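Local coordinates for extracellular solute-binding protein, family 1 (Bifidobacterium longum subsp. infantis ATCC 15697, PDB 3QUF) that probably captures a solute outside the cell, most likely a sugar, and delivers it to an ABC-type importer, at residues 157-163 and 285-290; 189-194 and 225-229. All blocks are in the same frame, centred on the assembly; numbering follows the deposited sequence. Where two conformers were deposited one is given.

Contact 1 (157-163 and 285-290); sequences PKTWDEF and PAYSKE
Pro285 sets its ring against the backbone where helix 160-172 begins, with CB 3.4 Å from Trp160 N and CG reaching 3.7 Å from Phe163 CB. Both aromatic residues hold CG anti to the backbone N (chi1 -169° for Trp160), which brings the indole and the phenyl to the proline, each meeting its CG obliquely. Phe163 CD2 also lies over one face of the indole. Beside this apolar patch the backbones form a single bridge between Thr159 and Ala286: Ala286 N donates to Lys158 O nearly straight (2.8 Å, 176°), and Trp160 N donates to Ala286 O.

Thr159 is the N-cap, and with Glu162 it makes a capping box. Glu162 OE1 takes the Thr159 N-H from above its carboxylate plane at 2.8 Å, while the return bond from Glu162 N to Thr159 OG1 is weak. On the outer side Glu290, its chain bent at chi2, brings OE2 to 3.5 Å from Thr159 CG2 and 3.1 Å from Glu162 OE2. These are two acceptors with carboxylate planes 77° apart, so their proximity would probably raise the proton affinity of one of them. Replacing Glu162 by an alanine would probably leave Thr159 N without its acceptor, undoing half of the capping box. One water links the two backbones, accepting from Asp161 N and donating to Tyr287 O.

The contact thus joins the start of helix 160-172 to the loop between strands 279-282 and 295-305. Helices 188-199 and 223-234 border it: Trp160 NE1 probably donates to Arg228 O, and Ala286 touches Ser196, while Phe163 meets the ring of Phe141 on strand 135-144.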
loop_
_atom_site.group_PDB
_atom_site.type_symbol
_atom_site.label_atom_id
_atom_site.label_comp_id
_atom_site.label_asym_id
_atom_site.label_seq_id
_atom_site.Cartn_x
_atom_site.Cartn_y
_atom_site.Cartn_z
ATOM N N PRO A 157 10.783 4.678 -19.648
ATOM C CA PRO A 157 10.827 3.270 -20.020
ATOM C C PRO A 157 9.618 2.451 -19.590
ATOM O O PRO A 157 9.179 2.536 -18.427
ATOM C CB PRO A 157 12.090 2.767 -19.314
ATOM C CG PRO A 157 12.983 3.881 -19.343
ATOM C CD PRO A 157 12.085 5.111 -19.114
ATOM N N LYS A 158 9.121 1.640 -20.516
ATOM C CA LYS A 158 7.986 0.787 -20.281
ATOM C C LYS A 158 8.352 -0.547 -19.628
ATOM O O LYS A 158 7.541 -1.081 -18.901
ATOM C CB LYS A 158 7.227 0.563 -21.582
ATOM C CG LYS A 158 6.460 1.810 -21.985
ATOM C CD LYS A 158 5.636 1.562 -23.253
ATOM C CE LYS A 158 4.838 2.815 -23.644
ATOM N NZ LYS A 158 4.273 3.513 -22.447
ATOM N N THR A 159 9.556 -1.074 -19.889
ATOM C CA THR A 159 9.960 -2.351 -19.335
ATOM C C THR A 159 11.209 -2.211 -18.509
ATOM O O THR A 159 11.987 -1.294 -18.686
ATOM C CB THR A 159 10.224 -3.373 -20.449
ATOM O OG1 THR A 159 11.374 -2.952 -21.202
ATOM C CG2 THR A 159 8.998 -3.486 -21.366
ATOM N N TRP A 160 11.404 -3.149 -17.607
ATOM C CA TRP A 160 12.581 -3.144 -16.756
ATOM C C TRP A 160 13.915 -3.180 -17.541
ATOM O O TRP A 160 14.885 -2.497 -17.178
ATOM C CB TRP A 160 12.470 -4.295 -15.756
ATOM C CG TRP A 160 13.468 -4.229 -14.688
ATOM C CD1 TRP A 160 14.585 -4.994 -14.564
ATOM C CD2 TRP A 160 13.427 -3.393 -13.533
ATOM N NE1 TRP A 160 15.280 -4.648 -13.422
ATOM C CE2 TRP A 160 14.588 -3.666 -12.773
ATOM C CE3 TRP A 160 12.528 -2.424 -13.072
ATOM C CZ2 TRP A 160 14.869 -3.019 -11.578
ATOM C CZ3 TRP A 160 12.816 -1.770 -11.895
ATOM C CH2 TRP A 160 13.974 -2.081 -11.150
ATOM N N ASP A 161 13.967 -3.972 -18.611
ATOM C CA ASP A 161 15.178 -4.037 -19.427
ATOM C C ASP A 161 15.482 -2.641 -20.003
ATOM O O ASP A 161 16.635 -2.199 -20.009
ATOM C CB ASP A 161 15.023 -5.093 -20.537
ATOM C CG ASP A 161 14.821 -6.498 -19.984
ATOM O OD1 ASP A 161 14.784 -6.660 -18.749
ATOM O OD2 ASP A 161 14.702 -7.452 -20.784
ATOM N N GLU A 162 14.450 -1.932 -20.453
ATOM C CA GLU A 162 14.620 -0.554 -20.957
ATOM C C GLU A 162 15.043 0.418 -19.841
ATOM O O GLU A 162 15.812 1.377 -20.047
ATOM C CB GLU A 162 13.324 -0.068 -21.630
ATOM C CG GLU A 162 12.923 -0.837 -22.895
ATOM C CD GLU A 162 11.414 -0.762 -23.234
ATOM O OE1 GLU A 162 10.605 -0.324 -22.392
ATOM O OE2 GLU A 162 11.036 -1.132 -24.372
ATOM N N PHE A 163 14.526 0.186 -18.646
ATOM C CA PHE A 163 14.939 0.959 -17.483
ATOM C C PHE A 163 16.421 0.773 -17.161
ATOM O O PHE A 163 17.115 1.739 -16.791
ATOM C CB PHE A 163 14.070 0.562 -16.279
ATOM C CG PHE A 163 14.487 1.177 -14.965
ATOM C CD1 PHE A 163 14.202 2.494 -14.681
ATOM C CD2 PHE A 163 15.073 0.401 -13.978
ATOM C CE1 PHE A 163 14.554 3.050 -13.441
ATOM C CE2 PHE A 163 15.411 0.942 -12.752
ATOM C CZ PHE A 163 15.148 2.276 -12.497
ATOM N N PRO A 285 8.410 0.178 -14.327
ATOM C CA PRO A 285 8.571 -0.600 -15.547
ATOM C C PRO A 285 8.068 -2.026 -15.401
ATOM O O PRO A 285 8.126 -2.619 -14.328
ATOM C CB PRO A 285 10.079 -0.609 -15.774
ATOM C CG PRO A 285 10.611 0.535 -14.956
ATOM C CD PRO A 285 9.705 0.587 -13.777
ATOM N N ALA A 286 7.545 -2.558 -16.489
ATOM C CA ALA A 286 7.034 -3.907 -16.484
ATOM C C ALA A 286 8.142 -4.959 -16.406
ATOM O O ALA A 286 9.254 -4.778 -16.908
ATOM C CB ALA A 286 6.193 -4.156 -17.750
ATOM N N TYR A 287 7.787 -6.094 -15.841
ATOM C CA TYR A 287 8.654 -7.273 -15.860
ATOM C C TYR A 287 8.989 -7.730 -17.279
ATOM O O TYR A 287 10.132 -8.002 -17.553
ATOM C CB TYR A 287 7.975 -8.358 -15.077
ATOM C CG TYR A 287 8.669 -9.679 -15.019
ATOM C CD1 TYR A 287 9.762 -9.870 -14.176
ATOM C CD2 TYR A 287 8.186 -10.761 -15.734
ATOM C CE1 TYR A 287 10.389 -11.104 -14.089
ATOM C CE2 TYR A 287 8.793 -12.028 -15.629
ATOM C CZ TYR A 287 9.899 -12.169 -14.813
ATOM O OH TYR A 287 10.494 -13.409 -14.664
ATOM N N SER A 288 8.013 -7.759 -18.185
ATOM C CA SER A 288 8.259 -8.237 -19.557
ATOM C C SER A 288 7.414 -7.641 -20.670
ATOM O O SER A 288 7.908 -7.541 -21.815
ATOM C CB SER A 288 8.146 -9.774 -19.626
ATOM O OG SER A 288 6.801 -10.200 -19.594
ATOM N N LYS A 289 6.164 -7.275 -20.389
ATOM C CA LYS A 289 5.219 -6.830 -21.419
ATOM C C LYS A 289 5.164 -5.310 -21.568
ATOM O O LYS A 289 5.353 -4.561 -20.591
ATOM C CB LYS A 289 3.828 -7.355 -21.119
ATOM C CG LYS A 289 3.756 -8.882 -20.996
ATOM C CD LYS A 289 2.326 -9.377 -20.798
ATOM C CE LYS A 289 2.216 -10.913 -20.887
ATOM N NZ LYS A 289 0.851 -11.395 -20.445
ATOM N N GLU A 290 4.893 -4.852 -22.793
ATOM C CA GLU A 290 4.875 -3.404 -23.057
ATOM C C GLU A 290 3.769 -2.698 -22.261
ATOM O O GLU A 290 3.850 -1.504 -22.034
ATOM C CB GLU A 290 4.751 -3.100 -24.560
ATOM C CG GLU A 290 6.082 -3.275 -25.313
ATOM C CD GLU A 290 7.050 -2.107 -25.092
ATOM O OE1 GLU A 290 6.685 -0.961 -25.455
ATOM O OE2 GLU A 290 8.181 -2.343 -24.593
HETATM O O HOH W 1 11.820 -6.222 -19.192
HETATM O O HOH W 2 13.203 -7.736 -17.271
#

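Contact 2 (189-194 and 225-229); sequences SFTGLL and VFKRW
Phe190 and Trp229 meet through both ring and methylene: Phe190 CB sits over one face of the indole, 3.8 Å from the centroid of its five-membered ring and 15° off the normal, a CH-pi contact. The phenyl beyond it turns its edge to the indole, with planes at 83°. At the indole's own edge, Trp229 NE1 donates to Ser189 OG, 3.0 Å away and practically in the ring plane, and this bond helps fix the indole's rotation. Phe190 CZ lies over a face of Phe226 in an offset stack, centroids 4.7 Å apart and planes at 26°. The three rings therefore form an aromatic cluster.

Val225 packs beside this cluster. With CG1 anti to the backbone N, that methyl packs 3.5 Å from Phe190 CE1 and also touches Leu193 CG, while CG2 meets Leu194 CD1 at 3.9 Å. Leu193 CD2 reaches Arg228 CB.

The segments belong to helices 188-199 and 223-234, whose local axes come within 9.9 Å and run closer to antiparallel than to parallel. Glu180 is a second partner of Ser189 OG, and Trp222 meets the Phe190 ring. Helices 376-391 and 397-408 pack on Phe226, the former also on Trp229, and helix 160-172 touches Leu193 and Arg228.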
loop_
_atom_site.group_PDB
_atom_site.type_symbol
_atom_site.label_atom_id
_atom_site.label_comp_id
_atom_site.label_asym_id
_atom_site.label_seq_id
_atom_site.Cartn_x
_atom_site.Cartn_y
_atom_site.Cartn_z
ATOM N N SER A 189 10.532 -0.334 -5.813
ATOM C CA SER A 189 10.822 -0.756 -7.205
ATOM C C SER A 189 10.690 -2.265 -7.384
ATOM O O SER A 189 10.151 -2.751 -8.379
ATOM C CB SER A 189 12.241 -0.277 -7.653
ATOM O OG SER A 189 13.295 -0.801 -6.829
ATOM N N PHE A 190 11.224 -3.015 -6.426
ATOM C CA PHE A 190 11.093 -4.449 -6.427
ATOM C C PHE A 190 9.623 -4.838 -6.365
ATOM O O PHE A 190 9.183 -5.712 -7.097
ATOM C CB PHE A 190 11.828 -5.083 -5.233
ATOM C CG PHE A 190 11.612 -6.550 -5.141
ATOM C CD1 PHE A 190 12.345 -7.441 -5.932
ATOM C CD2 PHE A 190 10.616 -7.053 -4.312
ATOM C CE1 PHE A 190 12.108 -8.788 -5.872
ATOM C CE2 PHE A 190 10.386 -8.423 -4.262
ATOM C CZ PHE A 190 11.133 -9.276 -5.047
ATOM N N THR A 191 8.865 -4.182 -5.487
ATOM C CA THR A 191 7.445 -4.533 -5.339
ATOM C C THR A 191 6.703 -4.273 -6.646
ATOM O O THR A 191 5.852 -5.083 -7.047
ATOM C CB THR A 191 6.824 -3.792 -4.170
ATOM O OG1 THR A 191 7.547 -4.175 -2.984
ATOM C CG2 THR A 191 5.348 -4.136 -3.998
ATOM N N GLY A 192 7.032 -3.167 -7.313
ATOM C CA GLY A 192 6.427 -2.857 -8.617
ATOM C C GLY A 192 6.739 -3.898 -9.669
ATOM O O GLY A 192 5.889 -4.268 -10.492
ATOM N N LEU A 193 7.967 -4.410 -9.638
ATOM C CA LEU A 193 8.391 -5.429 -10.572
ATOM C C LEU A 193 7.723 -6.762 -10.279
ATOM O O LEU A 193 7.272 -7.448 -11.183
ATOM C CB LEU A 193 9.918 -5.520 -10.536
ATOM C CG LEU A 193 10.572 -6.329 -11.652
ATOM C CD1 LEU A 193 10.277 -5.696 -13.017
ATOM C CD2 LEU A 193 12.094 -6.444 -11.395
ATOM N N LEU A 194 7.626 -7.099 -8.997
ATOM C CA LEU A 194 6.898 -8.258 -8.523
ATOM C C LEU A 194 5.430 -8.197 -8.943
ATOM O O LEU A 194 4.874 -9.221 -9.435
ATOM C CB LEU A 194 7.024 -8.367 -6.998
ATOM C CG LEU A 194 6.298 -9.536 -6.373
ATOM C CD1 LEU A 194 6.912 -10.887 -6.775
ATOM C CD2 LEU A 194 6.222 -9.374 -4.797
ATOM N N VAL A 225 12.071 -12.586 -10.039
ATOM C CA VAL A 225 11.945 -11.147 -9.864
ATOM C C VAL A 225 13.208 -10.595 -9.252
ATOM O O VAL A 225 13.752 -9.597 -9.730
ATOM C CB VAL A 225 10.675 -10.776 -9.061
ATOM C CG1 VAL A 225 10.480 -9.216 -8.989
ATOM C CG2 VAL A 225 9.456 -11.437 -9.693
ATOM N N PHE A 226 13.740 -11.281 -8.259
ATOM C CA PHE A 226 15.016 -10.909 -7.684
ATOM C C PHE A 226 16.113 -10.939 -8.767
ATOM O O PHE A 226 17.014 -10.120 -8.736
ATOM C CB PHE A 226 15.429 -11.859 -6.574
ATOM C CG PHE A 226 14.862 -11.546 -5.188
ATOM C CD1 PHE A 226 14.935 -10.278 -4.637
ATOM C CD2 PHE A 226 14.327 -12.563 -4.419
ATOM C CE1 PHE A 226 14.445 -10.027 -3.329
ATOM C CE2 PHE A 226 13.859 -12.327 -3.134
ATOM C CZ PHE A 226 13.922 -11.054 -2.594
ATOM N N LYS A 227 16.042 -11.891 -9.690
ATOM C CA LYS A 227 17.053 -11.996 -10.758
ATOM C C LYS A 227 17.065 -10.740 -11.617
ATOM O O LYS A 227 18.135 -10.236 -11.991
ATOM C CB LYS A 227 16.827 -13.216 -11.657
ATOM C CG LYS A 227 17.185 -14.564 -11.059
ATOM C CD LYS A 227 17.297 -15.645 -12.180
ATOM C CE LYS A 227 17.408 -17.095 -11.646
ATOM N NZ LYS A 227 18.375 -17.280 -10.532
ATOM N N ARG A 228 15.879 -10.252 -11.974
ATOM C CA ARG A 228 15.783 -9.070 -12.806
ATOM C C ARG A 228 16.145 -7.827 -12.006
ATOM O O ARG A 228 16.830 -6.922 -12.501
ATOM C CB ARG A 228 14.401 -8.959 -13.433
ATOM C CG ARG A 228 14.055 -10.135 -14.341
ATOM C CD ARG A 228 15.130 -10.342 -15.450
ATOM N NE ARG A 228 15.353 -9.107 -16.209
ATOM C CZ ARG A 228 16.529 -8.673 -16.680
ATOM N NH1 ARG A 228 17.638 -9.340 -16.461
ATOM N NH2 ARG A 228 16.595 -7.526 -17.357
ATOM N N TRP A 229 15.741 -7.805 -10.748
ATOM C CA TRP A 229 16.124 -6.702 -9.856
ATOM C C TRP A 229 17.650 -6.711 -9.627
ATOM O O TRP A 229 18.274 -5.655 -9.698
ATOM C CB TRP A 229 15.336 -6.795 -8.524
ATOM C CG TRP A 229 15.207 -5.519 -7.765
ATOM C CD1 TRP A 229 14.470 -4.452 -8.095
ATOM C CD2 TRP A 229 15.850 -5.197 -6.526
ATOM N NE1 TRP A 229 14.586 -3.468 -7.132
ATOM C CE2 TRP A 229 15.414 -3.913 -6.151
ATOM C CE3 TRP A 229 16.716 -5.885 -5.679
ATOM C CZ2 TRP A 229 15.847 -3.277 -5.001
ATOM C CZ3 TRP A 229 17.125 -5.262 -4.520
ATOM C CH2 TRP A 229 16.701 -3.961 -4.199
#

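Overall arrangement
From the N terminus, the chain first reaches 157-163 at the start of helix 160-172, then helices 188-199 and 223-234, and returns at 285-290 after strand 279-282. Contact 1 closes the longer loop, with 121 residues between its segments; contact 2 closes a loop of 30 residues nested wholly inside it. Their centres are about 11 Å apart, and they touch directly: the Trp160 indole reaches the backbone of Arg228, while Leu193 CD1 packs against Tyr287 CA at 3.6 Å. Together they join three helices and the loop leading to strand 295-305 on one side of the chain's centre.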